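Long-range contacts in nucleoside diphosphate kinase family protein (Babesia bovis, PDB 3JS9), which probably acts as a magnesium-dependent nucleoside diphosphate kinase, transferring phosphate between nucleotides through a phosphohistidine intermediate, as its family does: residues A[49-57]-A[66-74]; A[37-48]-A[138-149]. One frame throughout, in Å; residues are numbered along the deposited sequence.

Interaction 1. Residues A[49-57]-A[66-74]; sequences TMDVVAQHY and FKDLCDFIS. With SO4 (sulfate ion), chain G.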
loop_
_atom_site.group_PDB
_atom_site.type_symbol
_atom_site.label_atom_id
_atom_site.label_comp_id
_atom_site.label_asym_id
_atom_site.label_seq_id
_atom_site.Cartn_x
_atom_site.Cartn_y
_atom_site.Cartn_z
ATOM N N THR A 49 24.959 22.467 5.328
ATOM C CA THR A 49 25.796 23.662 5.172
ATOM C C THR A 49 26.374 23.672 3.779
ATOM O O THR A 49 26.607 22.605 3.194
ATOM C CB THR A 49 26.992 23.698 6.174
ATOM O OG1 THR A 49 27.852 22.566 5.937
ATOM C CG2 THR A 49 26.499 23.714 7.614
ATOM N N MET A 50 26.644 24.867 3.256
ATOM C CA MET A 50 27.279 24.944 1.944
ATOM C C MET A 50 28.589 24.136 1.856
ATOM O O MET A 50 28.832 23.497 0.845
ATOM C CB MET A 50 27.473 26.388 1.476
ATOM C CG MET A 50 28.002 26.514 0.021
ATOM S SD MET A 50 26.854 25.982 -1.312
ATOM C CE MET A 50 25.672 27.337 -1.256
ATOM N N ASP A 51 29.401 24.131 2.911
ATOM C CA ASP A 51 30.695 23.441 2.856
ATOM C C ASP A 51 30.553 21.935 2.646
ATOM O O ASP A 51 31.359 21.327 1.915
ATOM C CB ASP A 51 31.537 23.684 4.117
ATOM C CG ASP A 51 31.720 25.157 4.434
ATOM O OD1 ASP A 51 30.931 25.659 5.291
ATOM O OD2 ASP A 51 32.630 25.795 3.834
ATOM N N VAL A 52 29.553 21.336 3.304
ATOM C CA VAL A 52 29.265 19.912 3.157
ATOM C C VAL A 52 28.757 19.640 1.743
ATOM O O VAL A 52 29.222 18.712 1.063
ATOM C CB VAL A 52 28.269 19.402 4.261
ATOM C CG1 VAL A 52 27.778 17.991 3.989
ATOM C CG2 VAL A 52 28.940 19.446 5.654
ATOM N N VAL A 53 27.849 20.480 1.276
ATOM C CA VAL A 53 27.364 20.316 -0.080
ATOM C C VAL A 53 28.484 20.445 -1.113
ATOM O O VAL A 53 28.554 19.649 -2.062
ATOM C CB VAL A 53 26.172 21.267 -0.426
ATOM C CG1 VAL A 53 25.721 21.037 -1.856
ATOM C CG2 VAL A 53 25.023 21.056 0.550
ATOM N N ALA A 54 29.361 21.423 -0.930
ATOM C CA ALA A 54 30.471 21.595 -1.865
ATOM C C ALA A 54 31.409 20.386 -1.871
ATOM O O ALA A 54 31.883 19.993 -2.932
ATOM C CB ALA A 54 31.218 22.880 -1.604
ATOM N N GLN A 55 31.639 19.768 -0.709
ATOM C CA GLN A 55 32.445 18.542 -0.666
ATOM C C GLN A 55 31.701 17.391 -1.281
ATOM O O GLN A 55 32.327 16.503 -1.865
ATOM C CB GLN A 55 32.833 18.122 0.761
ATOM C CG GLN A 55 34.083 18.703 1.285
ATOM C CD GLN A 55 35.169 18.817 0.225
ATOM O OE1 GLN A 55 35.405 19.912 -0.309
ATOM N NE2 GLN A 55 35.837 17.687 -0.091
ATOM N N HIS A 56 30.376 17.370 -1.107
ATOM C CA HIS A 56 29.596 16.245 -1.595
ATOM C C HIS A 56 29.716 16.190 -3.110
ATOM O O HIS A 56 29.889 15.123 -3.693
ATOM C CB HIS A 56 28.141 16.331 -1.150
ATOM C CG HIS A 56 27.259 15.276 -1.752
ATOM N ND1 HIS A 56 27.321 13.947 -1.382
ATOM C CD2 HIS A 56 26.286 15.358 -2.692
ATOM C CE1 HIS A 56 26.430 13.259 -2.073
ATOM N NE2 HIS A 56 25.789 14.090 -2.872
ATOM N N TYR A 57 29.680 17.362 -3.723
ATOM C CA TYR A 57 29.724 17.471 -5.165
ATOM C C TYR A 57 31.113 17.849 -5.693
ATOM O O TYR A 57 31.228 18.474 -6.745
ATOM C CB TYR A 57 28.705 18.504 -5.609
ATOM C CG TYR A 57 27.292 18.045 -5.474
ATOM C CD1 TYR A 57 26.423 18.663 -4.596
ATOM C CD2 TYR A 57 26.812 16.987 -6.249
ATOM C CE1 TYR A 57 25.130 18.247 -4.498
ATOM C CE2 TYR A 57 25.521 16.570 -6.161
ATOM C CZ TYR A 57 24.687 17.198 -5.285
ATOM O OH TYR A 57 23.393 16.753 -5.181
ATOM N N PHE A 66 27.676 23.866 -11.157
ATOM C CA PHE A 66 28.108 23.690 -9.765
ATOM C C PHE A 66 27.434 24.622 -8.750
ATOM O O PHE A 66 26.916 24.144 -7.749
ATOM C CB PHE A 66 29.638 23.767 -9.667
ATOM C CG PHE A 66 30.194 23.373 -8.316
ATOM C CD1 PHE A 66 30.051 22.068 -7.827
ATOM C CD2 PHE A 66 30.891 24.298 -7.541
ATOM C CE1 PHE A 66 30.584 21.698 -6.584
ATOM C CE2 PHE A 66 31.430 23.936 -6.297
ATOM C CZ PHE A 66 31.274 22.634 -5.822
ATOM N N LYS A 67 27.422 25.929 -9.008
ATOM C CA LYS A 67 26.778 26.894 -8.098
ATOM C C LYS A 67 25.287 26.581 -7.870
ATOM O O LYS A 67 24.844 26.399 -6.727
ATOM C CB LYS A 67 26.965 28.349 -8.573
ATOM N N ASP A 68 24.528 26.505 -8.961
ATOM C CA ASP A 68 23.084 26.255 -8.895
ATOM C C ASP A 68 22.731 24.959 -8.135
ATOM O O ASP A 68 21.770 24.930 -7.350
ATOM C CB ASP A 68 22.490 26.226 -10.295
ATOM C CG ASP A 68 22.682 27.524 -11.020
ATOM O OD1 ASP A 68 21.704 28.289 -11.137
ATOM O OD2 ASP A 68 23.821 27.785 -11.466
ATOM N N LEU A 69 23.527 23.917 -8.386
ATOM C CA LEU A 69 23.355 22.596 -7.828
ATOM C C LEU A 69 23.596 22.612 -6.319
ATOM O O LEU A 69 22.765 22.135 -5.551
ATOM C CB LEU A 69 24.311 21.630 -8.530
ATOM C CG LEU A 69 24.443 20.173 -8.083
ATOM C CD1 LEU A 69 23.089 19.422 -8.083
ATOM C CD2 LEU A 69 25.487 19.465 -8.960
ATOM N N CYS A 70 24.731 23.174 -5.910
ATOM C CA CYS A 70 25.052 23.355 -4.504
ATOM C C CYS A 70 23.990 24.191 -3.810
ATOM O O CYS A 70 23.628 23.884 -2.681
ATOM C CB CYS A 70 26.421 24.020 -4.338
ATOM S SG CYS A 70 27.841 22.973 -4.720
ATOM N N ASP A 71 23.495 25.236 -4.475
ATOM C CA ASP A 71 22.488 26.131 -3.883
ATOM C C ASP A 71 21.182 25.372 -3.629
ATOM O O ASP A 71 20.474 25.611 -2.647
ATOM C CB ASP A 71 22.185 27.336 -4.792
ATOM C CG ASP A 71 23.314 28.380 -4.831
ATOM O OD1 ASP A 71 24.246 28.341 -3.982
ATOM O OD2 ASP A 71 23.252 29.270 -5.721
ATOM N N PHE A 72 20.875 24.456 -4.528
ATOM C CA PHE A 72 19.621 23.750 -4.481
ATOM C C PHE A 72 19.590 22.817 -3.262
ATOM O O PHE A 72 18.587 22.730 -2.525
ATOM C CB PHE A 72 19.444 22.970 -5.786
ATOM C CG PHE A 72 18.272 22.055 -5.783
ATOM C CD1 PHE A 72 16.976 22.565 -5.840
ATOM C CD2 PHE A 72 18.460 20.675 -5.707
ATOM C CE1 PHE A 72 15.894 21.698 -5.823
ATOM C CE2 PHE A 72 17.386 19.813 -5.701
ATOM C CZ PHE A 72 16.105 20.313 -5.757
ATOM N N ILE A 73 20.706 22.131 -3.045
ATOM C CA ILE A 73 20.790 21.217 -1.917
ATOM C C ILE A 73 21.039 21.873 -0.561
ATOM O O ILE A 73 20.422 21.491 0.429
ATOM C CB ILE A 73 21.709 20.063 -2.218
ATOM C CG1 ILE A 73 20.960 19.203 -3.237
ATOM C CG2 ILE A 73 21.954 19.255 -0.950
ATOM C CD1 ILE A 73 21.822 18.399 -4.070
ATOM N N SER A 74 21.900 22.885 -0.522
ATOM C CA SER A 74 22.169 23.580 0.728
ATOM C C SER A 74 20.934 24.365 1.198
ATOM O O SER A 74 20.706 24.511 2.413
ATOM C CB SER A 74 23.427 24.464 0.616
ATOM O OG SER A 74 23.169 25.652 -0.116
HETATM S S SO4 G . 22.962 12.900 -7.161
HETATM O O1 SO4 G . 22.998 11.430 -7.111
HETATM O O2 SO4 G . 24.046 13.344 -8.006
HETATM O O3 SO4 G . 23.095 13.617 -5.882
HETATM O O4 SO4 G . 21.686 13.213 -7.752
#
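The carbonyl oxygen of Cys70, on which Val53 rests its CG1 at 3.6 Å, takes two donors from Ser74: the backbone N of the helical turn, and the hydroxyl, whose OG lies 3.1 Å from Cys70 O and is tilted 33° from the carbonyl plane. No hydrogen bond joins helix 50-56 to helix 66-74; the contact is made by van der Waals packing. Met50 bends at chi2 and chi3, laying SD on Cys70 CB (3.6 Å) and bringing CE to 3.2 Å from both Asp71 OD1 and Ser74 OG. Val53 points toward the partner helix and sets CG1 against the Cys70 backbone, its CG2 3.8 Å from Ser74 CB. Tyr57, next in the chain, has its ring sandwiched: Leu69 CG stands 4.0 Å from the ring centroid, almost on the normal, and His56 CD2 of the same segment covers the opposite face. Phe66 closes that end, its CE1 3.8 Å from Tyr57 CB, its edge toward Ala54 O, and Cys70 SG over one face. The axes approach to 9.1 Å at 130°, consistent with the helical hairpin beside the nucleotide site in this family. Apolar and CH-pi packing thus holds the helices together, while Leu69 and His56 restrict the tyrosine ring beside a sulfate that Lys17 and His123 bind.

Interaction 2. Residues A[37-48]-A[138-149]; sequences GLKLIAAKFEHP and WFTPEQLVTWER. With SO4 (sulfate ion), chain E; SO4 (sulfate ion), chain D.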
loop_
_atom_site.group_PDB
_atom_site.type_symbol
_atom_site.label_atom_id
_atom_site.label_comp_id
_atom_site.label_asym_id
_atom_site.label_seq_id
_atom_site.Cartn_x
_atom_site.Cartn_y
_atom_site.Cartn_z
ATOM N N GLY A 37 15.639 -4.911 3.499
ATOM C CA GLY A 37 16.323 -5.699 4.512
ATOM C C GLY A 37 17.709 -5.212 4.849
ATOM O O GLY A 37 18.409 -5.836 5.662
ATOM N N LEU A 38 18.140 -4.121 4.228
ATOM C CA LEU A 38 19.377 -3.493 4.651
ATOM C C LEU A 38 19.137 -3.011 6.063
ATOM O O LEU A 38 18.002 -2.726 6.438
ATOM C CB LEU A 38 19.768 -2.331 3.728
ATOM C CG LEU A 38 20.042 -2.746 2.274
ATOM C CD1 LEU A 38 20.480 -1.508 1.447
ATOM C CD2 LEU A 38 21.067 -3.910 2.202
ATOM N N LYS A 39 20.190 -2.945 6.854
ATOM C CA LYS A 39 20.072 -2.553 8.244
ATOM C C LYS A 39 20.340 -1.068 8.367
ATOM O O LYS A 39 21.352 -0.574 7.859
ATOM C CB LYS A 39 21.031 -3.387 9.127
ATOM C CG LYS A 39 21.131 -2.829 10.517
ATOM C CD LYS A 39 21.575 -3.801 11.545
ATOM C CE LYS A 39 23.090 -3.816 11.652
ATOM N NZ LYS A 39 23.510 -4.359 12.965
ATOM N N LEU A 40 19.435 -0.345 9.032
ATOM C CA LEU A 40 19.639 1.090 9.198
ATOM C C LEU A 40 20.748 1.329 10.217
ATOM O O LEU A 40 20.731 0.743 11.308
ATOM C CB LEU A 40 18.366 1.777 9.648
ATOM C CG LEU A 40 18.513 3.295 9.765
ATOM C CD1 LEU A 40 18.754 3.913 8.378
ATOM C CD2 LEU A 40 17.278 3.942 10.424
ATOM N N ILE A 41 21.709 2.179 9.841
ATOM C CA ILE A 41 22.832 2.590 10.698
ATOM C C ILE A 41 22.718 4.039 11.241
ATOM O O ILE A 41 23.117 4.313 12.376
ATOM C CB ILE A 41 24.158 2.442 9.918
ATOM C CG1 ILE A 41 24.351 0.980 9.496
ATOM C CG2 ILE A 41 25.349 2.942 10.734
ATOM C CD1 ILE A 41 24.302 -0.002 10.688
ATOM N N ALA A 42 22.178 4.956 10.435
ATOM C CA ALA A 42 22.148 6.383 10.777
ATOM C C ALA A 42 21.098 7.088 9.949
ATOM O O ALA A 42 20.866 6.735 8.775
ATOM C CB ALA A 42 23.501 7.042 10.543
ATOM N N ALA A 43 20.469 8.089 10.539
ATOM C CA ALA A 43 19.482 8.857 9.817
ATOM C C ALA A 43 19.339 10.172 10.537
ATOM O O ALA A 43 19.475 10.191 11.767
ATOM C CB ALA A 43 18.144 8.118 9.813
ATOM N N LYS A 44 19.069 11.251 9.796
ATOM C CA LYS A 44 18.686 12.555 10.382
ATOM C C LYS A 44 18.096 13.505 9.335
ATOM O O LYS A 44 18.521 13.515 8.190
ATOM C CB LYS A 44 19.896 13.247 11.027
ATOM C CG LYS A 44 21.064 13.442 10.065
ATOM C CD LYS A 44 22.209 14.147 10.709
ATOM C CE LYS A 44 23.421 14.194 9.795
ATOM N NZ LYS A 44 24.671 14.517 10.587
ATOM N N PHE A 45 17.116 14.306 9.751
ATOM C CA PHE A 45 16.568 15.387 8.945
ATOM C C PHE A 45 17.514 16.588 9.172
ATOM O O PHE A 45 17.899 16.849 10.297
ATOM C CB PHE A 45 15.164 15.713 9.488
ATOM C CG PHE A 45 14.327 16.614 8.610
ATOM C CD1 PHE A 45 14.264 16.424 7.216
ATOM C CD2 PHE A 45 13.567 17.624 9.185
ATOM C CE1 PHE A 45 13.477 17.219 6.422
ATOM C CE2 PHE A 45 12.756 18.457 8.388
ATOM C CZ PHE A 45 12.706 18.249 7.003
ATOM N N GLU A 46 17.884 17.314 8.128
ATOM C CA GLU A 46 18.740 18.492 8.300
ATOM C C GLU A 46 18.665 19.543 7.190
ATOM O O GLU A 46 18.186 19.280 6.063
ATOM C CB GLU A 46 20.198 18.097 8.520
ATOM C CG GLU A 46 20.998 17.956 7.270
ATOM C CD GLU A 46 22.442 17.626 7.572
ATOM O OE1 GLU A 46 22.778 17.389 8.762
ATOM O OE2 GLU A 46 23.250 17.583 6.621
ATOM N N HIS A 47 19.121 20.744 7.556
ATOM C CA HIS A 47 19.451 21.810 6.618
ATOM C C HIS A 47 20.975 21.773 6.457
ATOM O O HIS A 47 21.694 22.202 7.334
ATOM C CB HIS A 47 19.008 23.134 7.224
ATOM C CG HIS A 47 19.200 24.317 6.327
ATOM N ND1 HIS A 47 18.206 25.251 6.114
ATOM C CD2 HIS A 47 20.268 24.728 5.600
ATOM C CE1 HIS A 47 18.649 26.175 5.280
ATOM N NE2 HIS A 47 19.897 25.880 4.953
ATOM N N PRO A 48 21.474 21.258 5.343
ATOM C CA PRO A 48 22.924 21.116 5.147
ATOM C C PRO A 48 23.652 22.476 5.048
ATOM O O PRO A 48 23.031 23.503 4.718
ATOM C CB PRO A 48 23.039 20.414 3.789
ATOM C CG PRO A 48 21.662 20.207 3.308
ATOM C CD PRO A 48 20.737 21.089 4.084
ATOM N N TRP A 138 28.639 13.101 5.777
ATOM C CA TRP A 138 27.304 13.573 6.195
ATOM C C TRP A 138 26.955 13.267 7.673
ATOM O O TRP A 138 26.080 13.903 8.282
ATOM C CB TRP A 138 26.241 13.020 5.245
ATOM C CG TRP A 138 26.306 13.618 3.874
ATOM C CD1 TRP A 138 27.030 13.156 2.794
ATOM C CD2 TRP A 138 25.641 14.817 3.431
ATOM N NE1 TRP A 138 26.815 13.979 1.705
ATOM C CE2 TRP A 138 25.970 15.000 2.072
ATOM C CE3 TRP A 138 24.754 15.715 4.040
ATOM C CZ2 TRP A 138 25.457 16.054 1.320
ATOM C CZ3 TRP A 138 24.230 16.757 3.293
ATOM C CH2 TRP A 138 24.597 16.933 1.946
ATOM N N PHE A 139 27.662 12.304 8.242
ATOM C CA PHE A 139 27.380 11.840 9.594
ATOM C C PHE A 139 28.645 11.825 10.440
ATOM O O PHE A 139 29.673 11.287 10.015
ATOM C CB PHE A 139 26.820 10.418 9.531
ATOM C CG PHE A 139 25.351 10.344 9.170
ATOM C CD1 PHE A 139 24.946 9.962 7.891
ATOM C CD2 PHE A 139 24.363 10.614 10.124
ATOM C CE1 PHE A 139 23.594 9.880 7.583
ATOM C CE2 PHE A 139 23.013 10.508 9.807
ATOM C CZ PHE A 139 22.633 10.151 8.548
ATOM N N THR A 140 28.581 12.378 11.637
ATOM C CA THR A 140 29.715 12.251 12.555
ATOM C C THR A 140 29.657 10.826 13.074
ATOM O O THR A 140 28.591 10.238 13.113
ATOM C CB THR A 140 29.633 13.268 13.732
ATOM O OG1 THR A 140 28.513 12.945 14.567
ATOM C CG2 THR A 140 29.431 14.670 13.231
ATOM N N PRO A 141 30.793 10.260 13.494
ATOM C CA PRO A 141 30.791 8.864 14.027
ATOM C C PRO A 141 29.914 8.577 15.267
ATOM O O PRO A 141 29.531 7.443 15.480
ATOM C CB PRO A 141 32.274 8.597 14.352
ATOM C CG PRO A 141 32.940 9.944 14.367
ATOM C CD PRO A 141 32.140 10.870 13.491
ATOM N N GLU A 142 29.591 9.572 16.083
ATOM C CA GLU A 142 28.686 9.342 17.214
ATOM C C GLU A 142 27.225 9.163 16.747
ATOM O O GLU A 142 26.348 8.788 17.530
ATOM C CB GLU A 142 28.801 10.465 18.260
ATOM C CG GLU A 142 28.873 11.889 17.678
ATOM C CD GLU A 142 30.324 12.355 17.239
ATOM O OE1 GLU A 142 31.282 11.541 17.110
ATOM O OE2 GLU A 142 30.509 13.584 17.032
ATOM N N GLN A 143 26.972 9.422 15.469
ATOM C CA GLN A 143 25.642 9.292 14.909
ATOM C C GLN A 143 25.442 7.895 14.292
ATOM O O GLN A 143 24.387 7.571 13.768
ATOM C CB GLN A 143 25.406 10.420 13.907
ATOM C CG GLN A 143 25.312 11.819 14.580
ATOM C CD GLN A 143 25.329 12.968 13.578
ATOM O OE1 GLN A 143 25.741 12.791 12.432
ATOM N NE2 GLN A 143 24.875 14.149 14.005
ATOM N N LEU A 144 26.470 7.065 14.348
ATOM C CA LEU A 144 26.338 5.717 13.833
ATOM C C LEU A 144 25.765 4.862 14.948
ATOM O O LEU A 144 26.224 4.957 16.085
ATOM C CB LEU A 144 27.692 5.181 13.362
ATOM C CG LEU A 144 28.396 6.024 12.282
ATOM C CD1 LEU A 144 29.763 5.423 11.883
ATOM C CD2 LEU A 144 27.477 6.260 11.053
ATOM N N VAL A 145 24.741 4.067 14.649
ATOM C CA VAL A 145 24.091 3.296 15.682
ATOM C C VAL A 145 24.531 1.830 15.595
ATOM O O VAL A 145 24.393 1.207 14.553
ATOM C CB VAL A 145 22.535 3.474 15.641
ATOM C CG1 VAL A 145 21.828 2.561 16.651
ATOM C CG2 VAL A 145 22.162 4.940 15.891
ATOM N N THR A 146 25.090 1.306 16.688
ATOM C CA THR A 146 25.326 -0.121 16.834
ATOM C C THR A 146 24.071 -0.772 17.450
ATOM O O THR A 146 23.532 -0.305 18.475
ATOM C CB THR A 146 26.603 -0.392 17.703
ATOM O OG1 THR A 146 27.768 0.110 17.018
ATOM C CG2 THR A 146 26.802 -1.897 17.969
ATOM N N TRP A 147 23.572 -1.812 16.791
ATOM C CA TRP A 147 22.458 -2.604 17.298
ATOM C C TRP A 147 22.402 -3.927 16.579
ATOM O O TRP A 147 23.085 -4.103 15.554
ATOM C CB TRP A 147 21.129 -1.861 17.163
ATOM C CG TRP A 147 20.599 -1.580 15.764
ATOM C CD1 TRP A 147 21.154 -0.756 14.823
ATOM C CD2 TRP A 147 19.345 -2.037 15.203
ATOM N NE1 TRP A 147 20.351 -0.703 13.708
ATOM C CE2 TRP A 147 19.230 -1.466 13.920
ATOM C CE3 TRP A 147 18.326 -2.898 15.657
ATOM C CZ2 TRP A 147 18.145 -1.734 13.072
ATOM C CZ3 TRP A 147 17.241 -3.157 14.828
ATOM C CH2 TRP A 147 17.156 -2.565 13.542
ATOM N N GLU A 148 21.604 -4.858 17.105
ATOM C CA GLU A 148 21.479 -6.181 16.482
ATOM C C GLU A 148 20.020 -6.579 16.225
ATOM O O GLU A 148 19.165 -6.464 17.115
ATOM C CB GLU A 148 22.201 -7.242 17.325
ATOM C CG GLU A 148 22.831 -8.348 16.476
ATOM C CD GLU A 148 23.146 -9.634 17.265
ATOM O OE1 GLU A 148 23.308 -9.554 18.516
ATOM O OE2 GLU A 148 23.229 -10.723 16.630
ATOM N N ARG A 149 19.733 -7.002 14.998
ATOM C CA ARG A 149 18.388 -7.417 14.624
ATOM C C ARG A 149 18.147 -8.860 14.991
ATOM O O ARG A 149 18.846 -9.761 14.493
ATOM C CB ARG A 149 18.152 -7.237 13.127
ATOM C CG ARG A 149 17.704 -5.843 12.733
ATOM C CD ARG A 149 17.467 -5.726 11.228
ATOM N NE ARG A 149 18.570 -6.295 10.444
ATOM C CZ ARG A 149 18.684 -6.168 9.130
ATOM N NH1 ARG A 149 17.765 -5.481 8.449
ATOM N NH2 ARG A 149 19.718 -6.697 8.498
HETATM S S SO4 E . 22.099 -7.651 11.777
HETATM O O1 SO4 E . 21.247 -6.746 12.541
HETATM O O2 SO4 E . 22.351 -8.832 12.609
HETATM O O3 SO4 E . 23.371 -6.976 11.540
HETATM O O4 SO4 E . 21.410 -7.965 10.519
HETATM S S SO4 D . 19.730 29.040 2.761
HETATM O O1 SO4 D . 19.768 28.765 1.322
HETATM O O2 SO4 D . 20.606 28.064 3.405
HETATM O O3 SO4 D . 20.183 30.403 3.020
HETATM O O4 SO4 D . 18.356 28.968 3.265
HETATM O O HOH W 1 21.778 8.452 13.169
HETATM O O HOH W 2 25.782 17.036 7.728
#
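Phe139 carries Ala42 on one face of its ring, CB lying 3.6 Å from the centroid, while Ala43 comes up at its edge. Lys39 serves two flat groups: its CD lies over the five-membered ring of Trp147, with NZ higher above the same face in a cation-pi position, and its CB sits over the centre of the Arg149 guanidinium. At the Trp147 edge, NE1 donates to Leu40 O over 2.8 Å, in the ring plane and nearly straight (174°). The guanidinium edge clasps Gly37 O, NH1 at 2.9 Å and NH2 at 3.2 Å, both from one face of the carbonyl; Gly37 closes helix 26-36 in a Schellman motif. Lys39 NZ donates to Trp147 O (2.6 Å) and joins Arg149 N, NE and NH2 in holding a sulfate. Midway, Val145 N bonds to Ile41 O at 2.8 Å, where Ile41 and Ala42 form a classic beta bulge opposite Ile82. Lys44 rises with CG between N and the carbonyl carbon (chi1 56°) and then runs extended past the Phe139 ring, bringing NZ 2.7 Å from Gln143 OE1 and 2.8 Å from Trp138 O. Thr140 N reaches Gln143 OE1 from the opposite face of the amide plane. The edge of Trp138 meets Glu46 OE2 and Pro48 CB. The segment after helix 128-138 therefore runs along strand 39-46, outermost in this chain's sheet. Strand 78-85 pairs with that strand, Tyr13 of strand 10-16 stacks on Trp138, and backbone bonds from Ala43 and Phe45 to another subunit complete the setting, as in family dimers.

How the interactions relate
The chain runs from strand 39-46 of interaction 2 into helix 50-56 of interaction 1, and the two centres lie about 21 Å apart. Trp138 is one bridge between them: its CE3 is 3.8 Å from Val52 CG1, and its ring meets that of His56 with the planes steeply inclined. At the other joint, Pro48 CG packs 3.4 Å from Ile73 O, and His47 NE2 comes within 3.0 Å of Ser74 O. Interaction 1 and the Trp138 end of interaction 2 border the predicted active site. The Trp138 side chain is about 6 Å from that of His123, the predicted phosphohistidine, whose ring His56 meets edge-to-face, while the side chain of Tyr57 comes within about 5 Å of that of Lys17. Interaction 2 continues to the subunit interface.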